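Local atomic coordinates of beta-galactosidase (Geobacillus stearothermophilus, PDB entry 4OIF), a protein that probably hydrolyses terminal non-reducing beta-D-galactose residues of beta-D-galactosides, as a zinc-binding, trimeric member of glycoside hydrolase family 42. Residues V104-A109 against G161-N166; D279-D284 against R311-Q316. All blocks are in the same frame, centred on the assembly; numbering follows the deposited sequence. Where two conformers were deposited one is given.

Interaction 1 of 2, residues V104-A109 against G161-N166. With ZN (zinc ion), chain D.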
ATOM      1  N   VAL A 104       4.252 -30.993   6.430  1.00 13.63           N
ATOM      2  CA  VAL A 104       4.244 -30.162   7.630  1.00 11.00           C
ATOM      3  C   VAL A 104       4.336 -28.689   7.276  1.00  8.35           C
ATOM      4  O   VAL A 104       4.202 -27.831   8.145  1.00 17.44           O
ATOM      5  CB  VAL A 104       5.408 -30.513   8.583  1.00  8.92           C
ATOM      6  CG1 VAL A 104       5.369 -31.989   8.966  1.00  2.74           C
ATOM      7  CG2 VAL A 104       6.744 -30.128   7.948  1.00  6.23           C
ATOM      8  N   LEU A 105       4.583 -28.397   6.006  1.00  6.64           N
ATOM      9  CA  LEU A 105       4.653 -27.018   5.538  1.00  9.61           C
ATOM     10  C   LEU A 105       3.247 -26.511   5.251  1.00  9.68           C
ATOM     11  O   LEU A 105       2.426 -27.252   4.733  1.00 16.71           O
ATOM     12  CB  LEU A 105       5.540 -26.910   4.291  1.00  9.13           C
ATOM     13  CG  LEU A 105       7.029 -27.207   4.529  1.00 17.21           C
ATOM     14  CD1 LEU A 105       7.867 -27.190   3.247  1.00  9.75           C
ATOM     15  CD2 LEU A 105       7.624 -26.237   5.555  1.00 17.18           C
ATOM     16  N   ARG A 106       2.969 -25.256   5.592  1.00 12.41           N
ATOM     17  CA  ARG A 106       1.636 -24.679   5.414  1.00  9.41           C
ATOM     18  C   ARG A 106       1.256 -24.358   3.972  1.00  9.54           C
ATOM     19  O   ARG A 106       2.095 -24.053   3.125  1.00 10.69           O
ATOM     20  CB  ARG A 106       1.499 -23.391   6.226  1.00  8.97           C
ATOM     21  CG  ARG A 106       1.408 -23.585   7.720  1.00 15.46           C
ATOM     22  CD  ARG A 106       1.346 -22.230   8.432  1.00 19.90           C
ATOM     23  NE  ARG A 106       0.964 -22.368   9.840  1.00 14.65           N
ATOM     24  CZ  ARG A 106       0.906 -21.358  10.705  1.00 18.55           C
ATOM     25  NH1 ARG A 106       1.219 -20.126  10.314  1.00 11.47           N
ATOM     26  NH2 ARG A 106       0.535 -21.583  11.964  1.00 15.80           N
ATOM     27  N   VAL A 107      -0.038 -24.429   3.711  1.00  6.85           N
ATOM     28  CA  VAL A 107      -0.613 -23.868   2.510  1.00  7.19           C
ATOM     29  C   VAL A 107      -1.357 -22.614   2.941  1.00 13.38           C
ATOM     30  O   VAL A 107      -2.251 -22.708   3.795  1.00  6.03           O
ATOM     31  CB  VAL A 107      -1.567 -24.861   1.824  1.00  9.03           C
ATOM     32  CG1 VAL A 107      -2.245 -24.214   0.652  1.00  4.88           C
ATOM     33  CG2 VAL A 107      -0.811 -26.104   1.392  1.00  7.26           C
ATOM     34  N   ASN A 108      -0.999 -21.446   2.398  1.00  8.98           N
ATOM     35  CA  ASN A 108      -1.641 -20.220   2.877  1.00  9.87           C
ATOM     36  C   ASN A 108      -3.056 -20.090   2.342  1.00 14.02           C
ATOM     37  O   ASN A 108      -3.574 -21.018   1.712  1.00  8.31           O
ATOM     38  CB  ASN A 108      -0.827 -18.969   2.537  1.00  7.09           C
ATOM     39  CG  ASN A 108      -0.674 -18.733   1.048  1.00 13.78           C
ATOM     40  OD1 ASN A 108      -1.342 -19.345   0.219  1.00 14.40           O
ATOM     41  ND2 ASN A 108       0.224 -17.823   0.702  1.00 10.98           N
ATOM     42  N   ALA A 109      -3.683 -18.947   2.607  1.00 15.11           N
ATOM     43  CA  ALA A 109      -5.076 -18.742   2.224  1.00 13.25           C
ATOM     44  C   ALA A 109      -5.236 -18.754   0.707  1.00 13.34           C
ATOM     45  O   ALA A 109      -6.239 -19.256   0.188  1.00 12.63           O
ATOM     46  CB  ALA A 109      -5.601 -17.443   2.804  1.00 13.06           C
ATOM     47  N   GLY A 161      -1.467 -18.507  13.387  1.00 16.97           N
ATOM     48  CA  GLY A 161      -1.460 -18.778  11.965  1.00 13.28           C
ATOM     49  C   GLY A 161      -2.410 -19.899  11.590  1.00 20.20           C
ATOM     50  O   GLY A 161      -2.967 -20.591  12.453  1.00 15.63           O
ATOM     51  N   GLU A 162      -2.593 -20.094  10.294  1.00 14.81           N
ATOM     52  CA  GLU A 162      -3.504 -21.127   9.836  1.00 14.69           C
ATOM     53  C   GLU A 162      -2.928 -21.872   8.647  1.00 10.91           C
ATOM     54  O   GLU A 162      -1.914 -21.469   8.071  1.00  9.87           O
ATOM     55  CB  GLU A 162      -4.860 -20.513   9.491  1.00 13.13           C
ATOM     56  CG  GLU A 162      -4.775 -19.243   8.657  1.00 16.49           C
ATOM     57  CD  GLU A 162      -6.093 -18.484   8.627  1.00 26.59           C
ATOM     58  OE1 GLU A 162      -6.501 -17.947   9.684  1.00 23.54           O
ATOM     59  OE2 GLU A 162      -6.722 -18.425   7.547  1.00 19.29           O
ATOM     60  N   CYS A 163      -3.560 -22.983   8.304  1.00 12.54           N
ATOM     61  CA  CYS A 163      -3.163 -23.751   7.141  1.00 12.84           C
ATOM     62  C   CYS A 163      -4.407 -24.173   6.365  1.00 12.67           C
ATOM     63  O   CYS A 163      -5.442 -24.476   6.958  1.00  7.64           O
ATOM     64  CB  CYS A 163      -2.325 -24.971   7.540  1.00  7.71           C
ATOM     65  SG  CYS A 163      -1.744 -25.925   6.122  1.00  9.49           S
ATOM     66  N   HIS A 164      -4.288 -24.178   5.037  1.00 11.51           N
ATOM     67  CA  HIS A 164      -5.411 -24.406   4.141  1.00  9.13           C
ATOM     68  C   HIS A 164      -5.184 -25.594   3.219  1.00  8.11           C
ATOM     69  O   HIS A 164      -5.871 -25.733   2.213  1.00  7.26           O
ATOM     70  CB  HIS A 164      -5.670 -23.168   3.287  1.00  6.57           C
ATOM     71  CG  HIS A 164      -6.004 -21.944   4.074  1.00 10.43           C
ATOM     72  ND1 HIS A 164      -7.295 -21.484   4.217  1.00 14.70           N
ATOM     73  CD2 HIS A 164      -5.215 -21.071   4.741  1.00 10.32           C
ATOM     74  CE1 HIS A 164      -7.289 -20.387   4.951  1.00  7.51           C
ATOM     75  NE2 HIS A 164      -6.037 -20.112   5.277  1.00  8.43           N
ATOM     76  N   CYS A 165      -4.211 -26.435   3.548  1.00  8.42           N
ATOM     77  CA  CYS A 165      -3.925 -27.613   2.741  1.00  7.10           C
ATOM     78  C   CYS A 165      -5.116 -28.566   2.744  1.00 10.80           C
ATOM     79  O   CYS A 165      -6.088 -28.354   3.481  1.00  8.61           O
ATOM     80  CB  CYS A 165      -2.669 -28.322   3.252  1.00  8.85           C
ATOM     81  SG  CYS A 165      -2.877 -29.266   4.751  1.00  9.74           S
ATOM     82  N   ASN A 166      -5.037 -29.623   1.934  1.00 13.76           N
ATOM     83  CA  ASN A 166      -6.191 -30.507   1.791  0.51  8.49           C
ATOM     84  C   ASN A 166      -6.464 -31.310   3.070  1.00 12.76           C
ATOM     85  O   ASN A 166      -7.626 -31.662   3.343  1.00 12.57           O
ATOM     86  CB  ASN A 166      -6.010 -31.428   0.585  0.51  7.61           C
ATOM     87  CG  ASN A 166      -6.084 -30.674  -0.745  0.51 12.20           C
ATOM     88  OD1 ASN A 166      -6.759 -29.645  -0.864  0.51 12.06           O
ATOM     89  ND2 ASN A 166      -5.389 -31.190  -1.754  0.51 10.91           N
TER
HETATM   90 ZN    ZN D 701      -2.671 -28.061   6.793  1.00 13.00          ZN
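Two loops, 104-109 and 161-166, cross roughly at right angles beside a zinc ion, and the crossing is tightest where Val107 meets Cys163, His164 and Cys165. Cys163 SG and Cys165 SG each lie 2.4 Å from ZN, and Cys123 and Cys168 complete a four-cysteine site. Cys163 carries its SG anti to the backbone N (chi1 -178°), where it also accepts the N-H of Val107; Val107 N to Cys163 SG measures 3.3 Å, and the bond is almost straight at 171°. A weak bond from Cys165 N reaches the same sulfur. Val107 is gripped a second time: its carbonyl O takes the N-H of His164, with 2.8 Å from His164 N to Val107 O and the donor in the carbonyl plane. The methyl CG2 of Val107, beside its own backbone N, presses on Cys165 CB at 3.4 Å. The His164 ring slides under Ala109, whose CA stands over one face in a CH-pi contact, 3.6 Å from the ring centroid. That ring is held by Ser208 at ND1 and, weakly, by Glu162 OE2 at NE2; the same carboxylate oxygen accepts from Trp224.

The side more open to solvent belongs to Arg106, which packs without a hydrogen bond to 161-166. Its extended chain runs along the backbone of Gly161 and Glu162, and Glu162 N sits 3.6 Å above the plane of the Arg106 guanidinium. Gly161, with no side chain to intervene, admits this flat approach, while Gly160 O holds NH2. The chemistry implies a four-cysteine zinc site that is probably structural: the N-H donors on Cys163 SG, and the N-cap position of Cys165 before helix 166-179, would be expected to stabilise thiolate sulfurs and ease the negative charge that four cysteines bring to one ion.

Interaction 2 of 2, residues D279-D284 against R311-Q316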
ATOM      1  N   ASP A 279      -2.699 -24.546  32.626  1.00 14.97           N
ATOM      2  CA  ASP A 279      -2.663 -24.493  34.087  1.00 24.36           C
ATOM      3  C   ASP A 279      -2.513 -23.044  34.520  1.00 19.31           C
ATOM      4  O   ASP A 279      -3.077 -22.621  35.526  1.00 17.40           O
ATOM      5  CB  ASP A 279      -1.514 -25.340  34.657  1.00 12.58           C
ATOM      6  CG  ASP A 279      -1.671 -26.816  34.350  1.00 19.70           C
ATOM      7  OD1 ASP A 279      -2.832 -27.284  34.256  1.00 26.94           O
ATOM      8  OD2 ASP A 279      -0.637 -27.509  34.200  1.00 15.06           O
ATOM      9  N   VAL A 280      -1.751 -22.288  33.737  1.00 11.16           N
ATOM     10  CA  VAL A 280      -1.450 -20.908  34.072  1.00 19.61           C
ATOM     11  C   VAL A 280      -1.308 -20.089  32.781  1.00 15.96           C
ATOM     12  O   VAL A 280      -0.822 -20.587  31.758  1.00 12.59           O
ATOM     13  CB  VAL A 280      -0.162 -20.815  34.969  1.00 14.93           C
ATOM     14  CG1 VAL A 280       1.009 -21.498  34.304  1.00 12.69           C
ATOM     15  CG2 VAL A 280       0.169 -19.367  35.335  1.00  8.92           C
ATOM     16  N   ILE A 281      -1.796 -18.850  32.828  1.00 11.67           N
ATOM     17  CA  ILE A 281      -1.723 -17.936  31.698  1.00 12.96           C
ATOM     18  C   ILE A 281      -0.416 -17.168  31.742  1.00 18.83           C
ATOM     19  O   ILE A 281       0.021 -16.719  32.805  1.00 14.90           O
ATOM     20  CB  ILE A 281      -2.889 -16.923  31.683  1.00 11.71           C
ATOM     21  CG1 ILE A 281      -4.236 -17.647  31.684  1.00 12.68           C
ATOM     22  CG2 ILE A 281      -2.760 -15.988  30.484  1.00  8.92           C
ATOM     23  CD1 ILE A 281      -4.369 -18.713  30.599  1.00  9.74           C
ATOM     24  N   SER A 282       0.215 -17.027  30.588  1.00 14.04           N
ATOM     25  CA  SER A 282       1.452 -16.273  30.510  1.00 15.32           C
ATOM     26  C   SER A 282       1.456 -15.495  29.224  1.00 12.64           C
ATOM     27  O   SER A 282       0.833 -15.929  28.258  1.00 12.22           O
ATOM     28  CB  SER A 282       2.679 -17.190  30.590  1.00 10.82           C
ATOM     29  OG  SER A 282       2.904 -17.833  29.357  1.00  9.03           O
ATOM     30  N   TRP A 283       2.134 -14.347  29.194  1.00 16.18           N
ATOM     31  CA  TRP A 283       2.151 -13.595  27.934  1.00 15.78           C
ATOM     32  C   TRP A 283       3.360 -12.687  27.696  1.00 15.92           C
ATOM     33  O   TRP A 283       4.202 -12.492  28.568  1.00 15.54           O
ATOM     34  CB  TRP A 283       0.856 -12.781  27.798  1.00 15.48           C
ATOM     35  CG  TRP A 283       0.761 -11.491  28.575  1.00 22.79           C
ATOM     36  CD1 TRP A 283       0.611 -11.343  29.932  1.00 18.04           C
ATOM     37  CD2 TRP A 283       0.736 -10.166  28.025  1.00 16.69           C
ATOM     38  NE1 TRP A 283       0.517 -10.003  30.255  1.00 10.55           N
ATOM     39  CE2 TRP A 283       0.590  -9.265  29.103  1.00 11.23           C
ATOM     40  CE3 TRP A 283       0.825  -9.657  26.728  1.00 18.50           C
ATOM     41  CZ2 TRP A 283       0.544  -7.888  28.919  1.00 17.91           C
ATOM     42  CZ3 TRP A 283       0.782  -8.286  26.549  1.00 20.29           C
ATOM     43  CH2 TRP A 283       0.642  -7.418  27.637  1.00 16.62           C
ATOM     44  N   ASP A 284       3.432 -12.159  26.477  1.00 18.69           N
ATOM     45  CA  ASP A 284       4.602 -11.440  25.991  1.00 24.72           C
ATOM     46  C   ASP A 284       4.289  -9.989  25.704  1.00 16.00           C
ATOM     47  O   ASP A 284       3.546  -9.685  24.773  1.00 18.56           O
ATOM     48  CB  ASP A 284       5.135 -12.100  24.724  1.00 25.96           C
ATOM     49  CG  ASP A 284       5.298 -13.582  24.879  1.00 19.93           C
ATOM     50  OD1 ASP A 284       5.484 -14.037  26.031  1.00 15.87           O
ATOM     51  OD2 ASP A 284       5.244 -14.287  23.851  1.00 20.32           O
ATOM     52  N   ARG A 311      -5.006 -11.745  33.388  1.00  8.53           N
ATOM     53  CA  ARG A 311      -5.154 -12.193  34.760  1.00 11.87           C
ATOM     54  C   ARG A 311      -6.536 -12.801  34.900  1.00 10.36           C
ATOM     55  O   ARG A 311      -6.683 -13.925  35.373  1.00 13.22           O
ATOM     56  CB  ARG A 311      -4.967 -11.048  35.759  1.00  9.34           C
ATOM     57  CG  ARG A 311      -4.951 -11.492  37.232  1.00  6.30           C
ATOM     58  CD  ARG A 311      -5.244 -10.329  38.150  1.00  7.13           C
ATOM     59  NE  ARG A 311      -6.516  -9.715  37.793  1.00 12.95           N
ATOM     60  CZ  ARG A 311      -6.649  -8.531  37.208  1.00  9.88           C
ATOM     61  NH1 ARG A 311      -5.574  -7.804  36.914  1.00  8.18           N
ATOM     62  NH2 ARG A 311      -7.863  -8.081  36.915  1.00  7.32           N
ATOM     63  N   SER A 312      -7.546 -12.071  34.440  1.00 10.69           N
ATOM     64  CA  SER A 312      -8.919 -12.507  34.656  1.00 12.19           C
ATOM     65  C   SER A 312      -9.309 -13.821  33.964  1.00 17.16           C
ATOM     66  O   SER A 312     -10.261 -14.462  34.391  1.00 21.95           O
ATOM     67  CB  SER A 312      -9.883 -11.399  34.232  1.00 10.78           C
ATOM     68  OG  SER A 312      -9.715 -10.251  35.047  1.00 12.40           O
ATOM     69  N   LEU A 313      -8.594 -14.227  32.914  1.00 20.65           N
ATOM     70  CA  LEU A 313      -8.922 -15.481  32.208  1.00 14.28           C
ATOM     71  C   LEU A 313      -9.086 -16.689  33.126  1.00 17.82           C
ATOM     72  O   LEU A 313      -9.991 -17.509  32.946  1.00 15.00           O
ATOM     73  CB  LEU A 313      -7.862 -15.801  31.166  1.00  5.72           C
ATOM     74  CG  LEU A 313      -8.030 -14.926  29.933  1.00 18.26           C
ATOM     75  CD1 LEU A 313      -6.852 -15.096  28.998  1.00 11.67           C
ATOM     76  CD2 LEU A 313      -9.357 -15.255  29.235  1.00 10.95           C
ATOM     77  N   LYS A 314      -8.207 -16.800  34.111  1.00 17.44           N
ATOM     78  CA  LYS A 314      -8.286 -17.912  35.037  1.00 17.65           C
ATOM     79  C   LYS A 314      -8.343 -17.427  36.481  1.00 16.28           C
ATOM     80  O   LYS A 314      -8.158 -18.215  37.409  1.00 23.67           O
ATOM     81  CB  LYS A 314      -7.108 -18.861  34.829  1.00 17.94           C
ATOM     82  CG  LYS A 314      -7.070 -19.492  33.443  1.00 17.14           C
ATOM     83  CD  LYS A 314      -5.931 -20.499  33.316  1.00 24.49           C
ATOM     84  CE  LYS A 314      -6.214 -21.759  34.125  1.00 17.29           C
ATOM     85  NZ  LYS A 314      -7.170 -22.632  33.398  1.00 19.33           N
ATOM     86  N   GLN A 315      -8.601 -16.131  36.646  1.00 22.40           N
ATOM     87  CA  GLN A 315      -8.871 -15.527  37.951  1.00 23.07           C
ATOM     88  C   GLN A 315      -7.839 -15.959  38.994  1.00 25.59           C
ATOM     89  O   GLN A 315      -8.180 -16.389  40.103  1.00 25.91           O
ATOM     90  CB  GLN A 315     -10.295 -15.877  38.402  1.00 17.48           C
ATOM     91  CG  GLN A 315     -11.399 -15.155  37.618  1.00 35.47           C
ATOM     92  CD  GLN A 315     -11.629 -13.709  38.084  1.00 33.73           C
ATOM     93  OE1 GLN A 315     -12.452 -13.443  38.967  1.00 41.82           O
ATOM     94  NE2 GLN A 315     -10.899 -12.777  37.489  1.00 26.25           N
ATOM     95  N   GLN A 316      -6.573 -15.856  38.603  1.00 19.58           N
ATOM     96  CA  GLN A 316      -5.443 -16.255  39.430  1.00 18.94           C
ATOM     97  C   GLN A 316      -4.228 -15.456  38.936  1.00 21.68           C
ATOM     98  O   GLN A 316      -4.312 -14.800  37.900  1.00 18.27           O
ATOM     99  CB  GLN A 316      -5.209 -17.765  39.323  1.00 13.75           C
ATOM    100  CG  GLN A 316      -4.786 -18.182  37.925  1.00 22.16           C
ATOM    101  CD  GLN A 316      -4.475 -19.662  37.785  1.00 17.76           C
ATOM    102  OE1 GLN A 316      -4.799 -20.477  38.656  1.00 20.02           O
ATOM    103  NE2 GLN A 316      -3.849 -20.021  36.668  1.00 16.90           N
TER
HETATM  104  O   HOH W   1      -3.240 -17.799  35.115  1.00 11.48           O
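Gln316 takes the crowded first torsion, with CG between its backbone N and carbonyl carbon (chi1 65°), and then extends fully, so that its amide is carried across to the backbone at Asp279. In Lys314, CG starts anti to the carbonyl carbon; this torsion and an anti chi2 (-176°) lay CG and CD against Ile281, and bends at chi3 and chi4 then turn CE past Asp279 O and NZ to its carbonyl partners. The amide of Gln316 makes the direct polar link. NE2 donates to Asp279 O at 2.9 Å, with an N-H...O angle of 159°, arriving on a lone pair in the carbonyl plane, while that oxygen lies in the plane of the Gln316 amide. NE2 also donates to a water, 2.8 Å away, which accepts the N-H of Ile281 as well, with 2.9 Å between Ile281 N and the water. Two acceptors thereby fix the rotation of the amide.

The contact belongs to one beta-alpha-beta unit of the TIM barrel, formed by strand 282-284, helix 296-312 and the parallel strand 319-322. It joins the approach to the first strand to the chain leaving the helix, and Ile281 itself pairs through its backbone with Leu319.

Ile281 points toward 311-316 and crosses the Lys314 arm obliquely, its CD1 3.6 Å from Lys314 CD. More loosely, Ile281 CG1 rests 4.1 Å from Leu313 CB. Beyond the apolar part of Lys314, CE passes 3.5 Å from Asp279 O, and NZ is hydrogen-bonded to the carbonyls of Ala275 and Leu278. The carboxylate of Asp279 turns instead to a salt bridge with Arg244 and a bond from Ile252 N.

Both contacts lie in the family's TIM-barrel region, yet they share no element and their centres are about 29 Å apart, with nearest atoms about 13 Å from each other. Interaction 2 is the more central, its centre about 9 Å from that of the chain, against about 25 Å for interaction 1, and it joins parts of one beta-alpha-beta unit that are close in sequence. Interaction 1 instead ties two excursions without regular structure, separated by 51 residues. The chemistry differs accordingly: a backbone bond and an N-H donated to a zinc-bound sulfur, with both zinc ligands on 161-166, against side-chain amide, water and aliphatic packing beside a regular strand. Both are partly buried.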